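Local coordinates for TT1696 protein (Thermus thermophilus, PDB 1UFB) that is of unknown function but has a HEPN-type helical fold and may bind DNA, at the interface of chains A and B. Coordinates in Å, arbitrary orientation; residue numbers count along the deposited sequence, not the author numbering. Chains: chain A/B, TT1696 protein.

Contact 1: the interface of chains A and B. Residues chain A 92, 98-101; chain B 6, 9-10.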
loop_
_atom_site.group_PDB
_atom_site.type_symbol
_atom_site.label_atom_id
_atom_site.label_comp_id
_atom_site.label_asym_id
_atom_site.label_seq_id
_atom_site.Cartn_x
_atom_site.Cartn_y
_atom_site.Cartn_z
ATOM N N PRO A 92 -2.588 -6.689 10.700
ATOM C CA PRO A 92 -3.422 -7.485 11.624
ATOM C C PRO A 92 -3.666 -6.868 12.993
ATOM O O PRO A 92 -4.793 -6.901 13.492
ATOM C CB PRO A 92 -2.700 -8.831 11.681
ATOM C CG PRO A 92 -2.063 -8.902 10.281
ATOM C CD PRO A 92 -1.460 -7.496 10.166
ATOM N N GLY A 98 -7.481 -12.374 13.709
ATOM C CA GLY A 98 -7.312 -12.723 12.309
ATOM C C GLY A 98 -6.459 -11.727 11.505
ATOM O O GLY A 98 -5.955 -10.710 12.029
ATOM N N PRO A 99 -6.246 -12.039 10.222
ATOM C CA PRO A 99 -5.468 -11.157 9.361
ATOM C C PRO A 99 -6.345 -9.918 9.084
ATOM O O PRO A 99 -7.576 -9.951 9.235
ATOM C CB PRO A 99 -5.259 -11.981 8.103
ATOM C CG PRO A 99 -6.520 -12.900 8.094
ATOM C CD PRO A 99 -6.562 -13.312 9.554
ATOM N N ALA A 100 -5.701 -8.839 8.665
ATOM C CA ALA A 100 -6.414 -7.617 8.349
ATOM C C ALA A 100 -7.431 -7.822 7.223
ATOM O O ALA A 100 -8.556 -7.374 7.337
ATOM C CB ALA A 100 -5.400 -6.525 7.920
ATOM N N ALA A 101 -7.030 -8.533 6.171
ATOM C CA ALA A 101 -7.861 -8.726 4.954
ATOM C C ALA A 101 -9.305 -9.179 5.098
ATOM O O ALA A 101 -10.197 -8.757 4.299
ATOM C CB ALA A 101 -7.138 -9.688 4.015
ATOM N N ASP B 6 -1.604 -14.883 12.353
ATOM C CA ASP B 6 -2.454 -13.903 11.673
ATOM C C ASP B 6 -1.595 -13.134 10.648
ATOM O O ASP B 6 -2.030 -12.873 9.507
ATOM C CB ASP B 6 -3.067 -12.922 12.649
ATOM C CG ASP B 6 -4.117 -13.562 13.561
ATOM O OD1 ASP B 6 -4.849 -14.479 13.119
ATOM O OD2 ASP B 6 -4.211 -13.106 14.717
ATOM N N GLU B 9 -0.807 -15.309 7.644
ATOM C CA GLU B 9 -1.950 -15.353 6.736
ATOM C C GLU B 9 -2.110 -14.014 5.999
ATOM O O GLU B 9 -2.520 -13.975 4.825
ATOM C CB GLU B 9 -3.254 -15.718 7.498
ATOM C CG GLU B 9 -4.552 -15.694 6.602
ATOM C CD GLU B 9 -4.559 -16.682 5.406
ATOM O OE1 GLU B 9 -4.215 -17.878 5.588
ATOM O OE2 GLU B 9 -4.924 -16.247 4.274
ATOM N N GLN B 10 -1.827 -12.910 6.677
ATOM C CA GLN B 10 -1.874 -11.593 5.992
ATOM C C GLN B 10 -0.774 -11.633 4.869
ATOM O O GLN B 10 -1.027 -11.261 3.699
ATOM C CB GLN B 10 -1.582 -10.476 6.984
ATOM C CG GLN B 10 -1.584 -9.114 6.325
ATOM C CD GLN B 10 -2.952 -8.756 5.740
ATOM O OE1 GLN B 10 -3.982 -8.988 6.389
ATOM N NE2 GLN B 10 -2.976 -8.189 4.517
#
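The side-chain carbonyl oxygen OE1 of B:Gln10 is met by the start of the short 3-10 helix 100-103 of chain A, an example of a helix end offering a backbone N-H to a polar side chain from another subunit. The backbone N of A:Ala101 donates to OE1 over 3.1 Å, in the carbonyl plane and on a lone pair, with 155° at the hydrogen. The N of A:Ala100 lies slightly nearer, at 2.9 Å from OE1 of B:Gln10, but its N-H points elsewhere and makes no bond. CG of B:Gln10 stands anti to the backbone N (chi1 179°), and a bend at chi2 turns the amide toward this helix start. The same bent chain rests on proline: its CB touches CG of A:Pro92 at 3.7 Å, while A:Pro99 puts CB toward OE1 from another side. A leucine in place of B:Gln10 would probably leave the N-H of A:Ala101 without its acceptor across the interface. One turn earlier on helix 4-24, the carboxylate of B:Asp6 lies beside the backbone of A:Gly98. The ring of A:Pro99 crosses B:Asp6 at about a right angle, its CB lying 3.6 Å from the backbone O of B:Asp6. Farther along, the aliphatic part of B:Glu9 packs on the neighbouring ring atom, CG of B:Glu9 standing 3.7 Å from CG of A:Pro99.

Contact 2: the interface of chains A and B. Residues chain A 17, 20-21, 24; chain B 17, 20-21, 24.
Two copies of helix 4-24 face each other in a two-fold symmetric helix-to-helix interface that joins the two chains of the deposited assembly; histidine meets histidine, and each leucine meets the other chain's glycine. The structure alone does not show whether this dimer is the biological one. At its middle, A:His17 and B:His17 approach from opposite directions and share a hydrogen bond between their NE2 atoms, 2.7 Å long. One imidazole must donate and the other accept, so the exact symmetry is probably broken at the proton, which the structure does not show. The rings are turned edge-to-face, their planes 73° apart. Each imidazole reaches across because CG lies anti to the backbone N (chi1 180° in A:His17). Within each chain the serine one turn on lies over a face of its own histidine: A:Ser21 OG donates to the backbone O of A:His17 at 2.6 Å, from above the carbonyl plane. Beside this polar pair, the leucines pack on bare backbone. CD1 of B:Leu24 comes 3.7 Å from CA of A:Gly20, and CD2 of A:Leu24 lies 3.8 Å from CA of B:Gly20. Glycine thus lets each leucine settle against the opposite helix, and the site joins the subunits through a histidine pair flanked by apolar contacts.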
loop_
_atom_site.group_PDB
_atom_site.type_symbol
_atom_site.label_atom_id
_atom_site.label_comp_id
_atom_site.label_asym_id
_atom_site.label_seq_id
_atom_site.Cartn_x
_atom_site.Cartn_y
_atom_site.Cartn_z
ATOM N N HIS A 17 -6.597 0.584 -10.037
ATOM C CA HIS A 17 -6.105 -0.607 -9.320
ATOM C C HIS A 17 -7.189 -1.030 -8.265
ATOM O O HIS A 17 -7.378 -2.242 -8.024
ATOM C CB HIS A 17 -4.789 -0.375 -8.535
ATOM C CG HIS A 17 -4.328 -1.619 -7.817
ATOM N ND1 HIS A 17 -3.884 -2.742 -8.493
ATOM C CD2 HIS A 17 -4.260 -1.923 -6.505
ATOM C CE1 HIS A 17 -3.550 -3.675 -7.616
ATOM N NE2 HIS A 17 -3.762 -3.207 -6.405
ATOM N N GLY A 20 -9.954 -2.850 -10.092
ATOM C CA GLY A 20 -9.548 -4.183 -10.475
ATOM C C GLY A 20 -9.436 -5.069 -9.248
ATOM O O GLY A 20 -9.660 -6.282 -9.337
ATOM N N SER A 21 -9.120 -4.480 -8.092
ATOM C CA SER A 21 -8.953 -5.284 -6.864
ATOM C C SER A 21 -10.326 -5.811 -6.436
ATOM O O SER A 21 -10.454 -6.877 -5.874
ATOM C CB SER A 21 -8.352 -4.402 -5.787
ATOM O OG SER A 21 -7.012 -4.051 -6.156
ATOM N N LEU A 24 -10.867 -8.814 -8.263
ATOM C CA LEU A 24 -10.085 -9.925 -7.702
ATOM C C LEU A 24 -10.685 -10.420 -6.392
ATOM O O LEU A 24 -10.259 -11.468 -5.855
ATOM C CB LEU A 24 -8.642 -9.483 -7.351
ATOM C CG LEU A 24 -7.750 -9.025 -8.528
ATOM C CD1 LEU A 24 -6.503 -8.369 -7.974
ATOM C CD2 LEU A 24 -7.346 -10.243 -9.392
ATOM N N HIS B 17 -2.461 -11.017 -3.560
ATOM C CA HIS B 17 -2.854 -9.748 -4.178
ATOM C C HIS B 17 -1.770 -9.326 -5.202
ATOM O O HIS B 17 -2.043 -8.735 -6.287
ATOM C CB HIS B 17 -3.020 -8.625 -3.134
ATOM C CG HIS B 17 -3.459 -7.327 -3.765
ATOM N ND1 HIS B 17 -4.638 -7.229 -4.466
ATOM C CD2 HIS B 17 -2.830 -6.126 -3.898
ATOM C CE1 HIS B 17 -4.719 -6.029 -5.017
ATOM N NE2 HIS B 17 -3.638 -5.336 -4.690
ATOM N N GLY B 20 -2.485 -11.337 -8.285
ATOM C CA GLY B 20 -3.605 -10.773 -9.047
ATOM C C GLY B 20 -3.238 -9.471 -9.791
ATOM O O GLY B 20 -3.665 -9.179 -10.949
ATOM N N SER B 21 -2.415 -8.670 -9.110
ATOM C CA SER B 21 -1.990 -7.377 -9.612
ATOM C C SER B 21 -1.185 -7.607 -10.889
ATOM O O SER B 21 -1.356 -6.887 -11.893
ATOM C CB SER B 21 -1.177 -6.615 -8.481
ATOM O OG SER B 21 -2.054 -6.351 -7.333
ATOM N N LEU B 24 -3.572 -8.052 -13.487
ATOM C CA LEU B 24 -4.213 -6.816 -13.908
ATOM C C LEU B 24 -3.325 -5.963 -14.780
ATOM O O LEU B 24 -3.820 -5.005 -15.389
ATOM C CB LEU B 24 -4.624 -5.960 -12.694
ATOM C CG LEU B 24 -5.765 -6.561 -11.841
ATOM C CD1 LEU B 24 -6.098 -5.551 -10.714
ATOM C CD2 LEU B 24 -7.008 -6.844 -12.715
#

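Contact 3: the interface of chains A and B. Residues chain A 3, 7, 43; chain B 91-93.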
loop_
_atom_site.group_PDB
_atom_site.type_symbol
_atom_site.label_atom_id
_atom_site.label_comp_id
_atom_site.label_asym_id
_atom_site.label_seq_id
_atom_site.Cartn_x
_atom_site.Cartn_y
_atom_site.Cartn_z
ATOM N N ARG A 3 4.402 18.823 -11.724
ATOM C CA ARG A 3 4.076 17.434 -11.459
ATOM C C ARG A 3 2.668 17.174 -10.985
ATOM O O ARG A 3 2.314 16.017 -10.802
ATOM C CB ARG A 3 5.085 16.834 -10.482
ATOM C CG ARG A 3 6.433 16.599 -11.097
ATOM C CD ARG A 3 6.520 15.162 -11.626
ATOM N NE ARG A 3 7.655 14.685 -10.943
ATOM C CZ ARG A 3 8.029 13.446 -10.771
ATOM N NH1 ARG A 3 7.352 12.389 -11.268
ATOM N NH2 ARG A 3 9.092 13.329 -9.997
ATOM N N TRP A 7 0.746 13.343 -10.415
ATOM C CA TRP A 7 0.030 12.853 -9.225
ATOM C C TRP A 7 -1.417 12.541 -9.547
ATOM O O TRP A 7 -2.009 11.579 -9.018
ATOM C CB TRP A 7 0.130 13.874 -8.075
ATOM C CG TRP A 7 1.496 13.869 -7.443
ATOM C CD1 TRP A 7 2.626 14.465 -7.922
ATOM C CD2 TRP A 7 1.882 13.175 -6.250
ATOM N NE1 TRP A 7 3.706 14.182 -7.103
ATOM C CE2 TRP A 7 3.273 13.396 -6.066
ATOM C CE3 TRP A 7 1.194 12.391 -5.325
ATOM C CZ2 TRP A 7 3.994 12.856 -4.973
ATOM C CZ3 TRP A 7 1.903 11.852 -4.251
ATOM C CH2 TRP A 7 3.289 12.094 -4.090
ATOM N N LYS A 43 -2.679 15.403 -3.051
ATOM C CA LYS A 43 -1.294 15.883 -3.085
ATOM C C LYS A 43 -1.096 16.607 -4.447
ATOM O O LYS A 43 -0.459 17.643 -4.511
ATOM C CB LYS A 43 -0.342 14.681 -2.881
ATOM C CG LYS A 43 -0.215 14.383 -1.361
ATOM C CD LYS A 43 0.584 13.136 -1.051
ATOM C CE LYS A 43 0.625 12.971 0.489
ATOM N NZ LYS A 43 1.497 11.679 0.766
ATOM N N TYR B 91 4.583 6.478 -5.277
ATOM C CA TYR B 91 4.720 7.948 -5.203
ATOM C C TYR B 91 5.562 8.494 -6.370
ATOM O O TYR B 91 6.738 8.133 -6.511
ATOM C CB TYR B 91 5.342 8.327 -3.835
ATOM C CG TYR B 91 4.374 8.027 -2.710
ATOM C CD1 TYR B 91 4.555 6.934 -1.813
ATOM C CD2 TYR B 91 3.216 8.803 -2.572
ATOM C CE1 TYR B 91 3.600 6.666 -0.806
ATOM C CE2 TYR B 91 2.255 8.514 -1.593
ATOM C CZ TYR B 91 2.453 7.471 -0.703
ATOM O OH TYR B 91 1.487 7.339 0.317
ATOM N N PRO B 92 4.978 9.424 -7.160
ATOM C CA PRO B 92 5.669 9.992 -8.339
ATOM C C PRO B 92 6.954 10.717 -8.031
ATOM O O PRO B 92 7.919 10.687 -8.821
ATOM C CB PRO B 92 4.623 10.921 -8.965
ATOM C CG PRO B 92 3.263 10.265 -8.525
ATOM C CD PRO B 92 3.599 9.911 -7.038
ATOM N N ASP B 93 7.018 11.320 -6.840
ATOM C CA ASP B 93 8.225 12.087 -6.547
ATOM C C ASP B 93 9.396 11.142 -6.309
ATOM O O ASP B 93 10.500 11.573 -6.087
ATOM C CB ASP B 93 8.001 13.114 -5.377
ATOM C CG ASP B 93 7.570 12.441 -4.065
ATOM O OD1 ASP B 93 7.078 11.312 -4.097
ATOM O OD2 ASP B 93 7.741 13.029 -2.990
#
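A:Trp7 lays one face of its indole against B:Pro92, a CH-pi arrangement in which the proline ring spans both rings of the indole. CD of B:Pro92 stands 3.5 Å from the centroid of the six-membered ring, and CG is 3.9 Å from that of the five-membered ring. The neighbours of the proline continue the contact round the benzo part. The tyrosine comes obliquely, CD2 of B:Tyr91 lying 3.6 Å from CH2 of A:Trp7, with CZ3 of the indole in the plane of the phenol at its edge. On another side the carboxylate carbon CG of B:Asp93 sits at the indole's edge, 3.7 Å from CZ2 of A:Trp7, with the two planes 62° apart. The carboxylate reaches this edge with CG between the backbone N and the carbonyl carbon (chi1 59°). Such a group, close to ring hydrogens, may be weakly favoured by their slight positive polarity. Flanking the indole, A:Arg3 bends at chi2 and chi3 until its NH1 and NH2 come near O of B:Pro92, at 3.0 and 3.1 Å, but the oxygen lies well off the guanidinium plane, the N-H groups point elsewhere and no hydrogen bond forms. Extended A:Lys43 passes the tyrosine more loosely, its NZ 4.0 Å from CE2 of B:Tyr91. The site joins the residue just before helix 4-24, the first turn of that helix and helix 27-48 of chain A to B:Tyr91 and the 3-10 helix 92-94 of chain B.

The three C-alpha centres form a bent path with contact 2 at the corner: contacts 1 and 2 lie about 18 Å apart, contacts 2 and 3 about 22 Å, and contacts 1 and 3 about 30 Å. Helix 4-24 runs through all of them, given by chain B in contact 1, chain A in contact 3 and both chains in contact 2. Pro92 serves in both outer contacts, and the two-fold places a twin of contact 3 next to contact 1, as neighbouring parts of one kind of patch. The central helix pairing is thus flanked at both ends by loop and 3-10 segments of one chain packed on the start of helix 4-24 of the other.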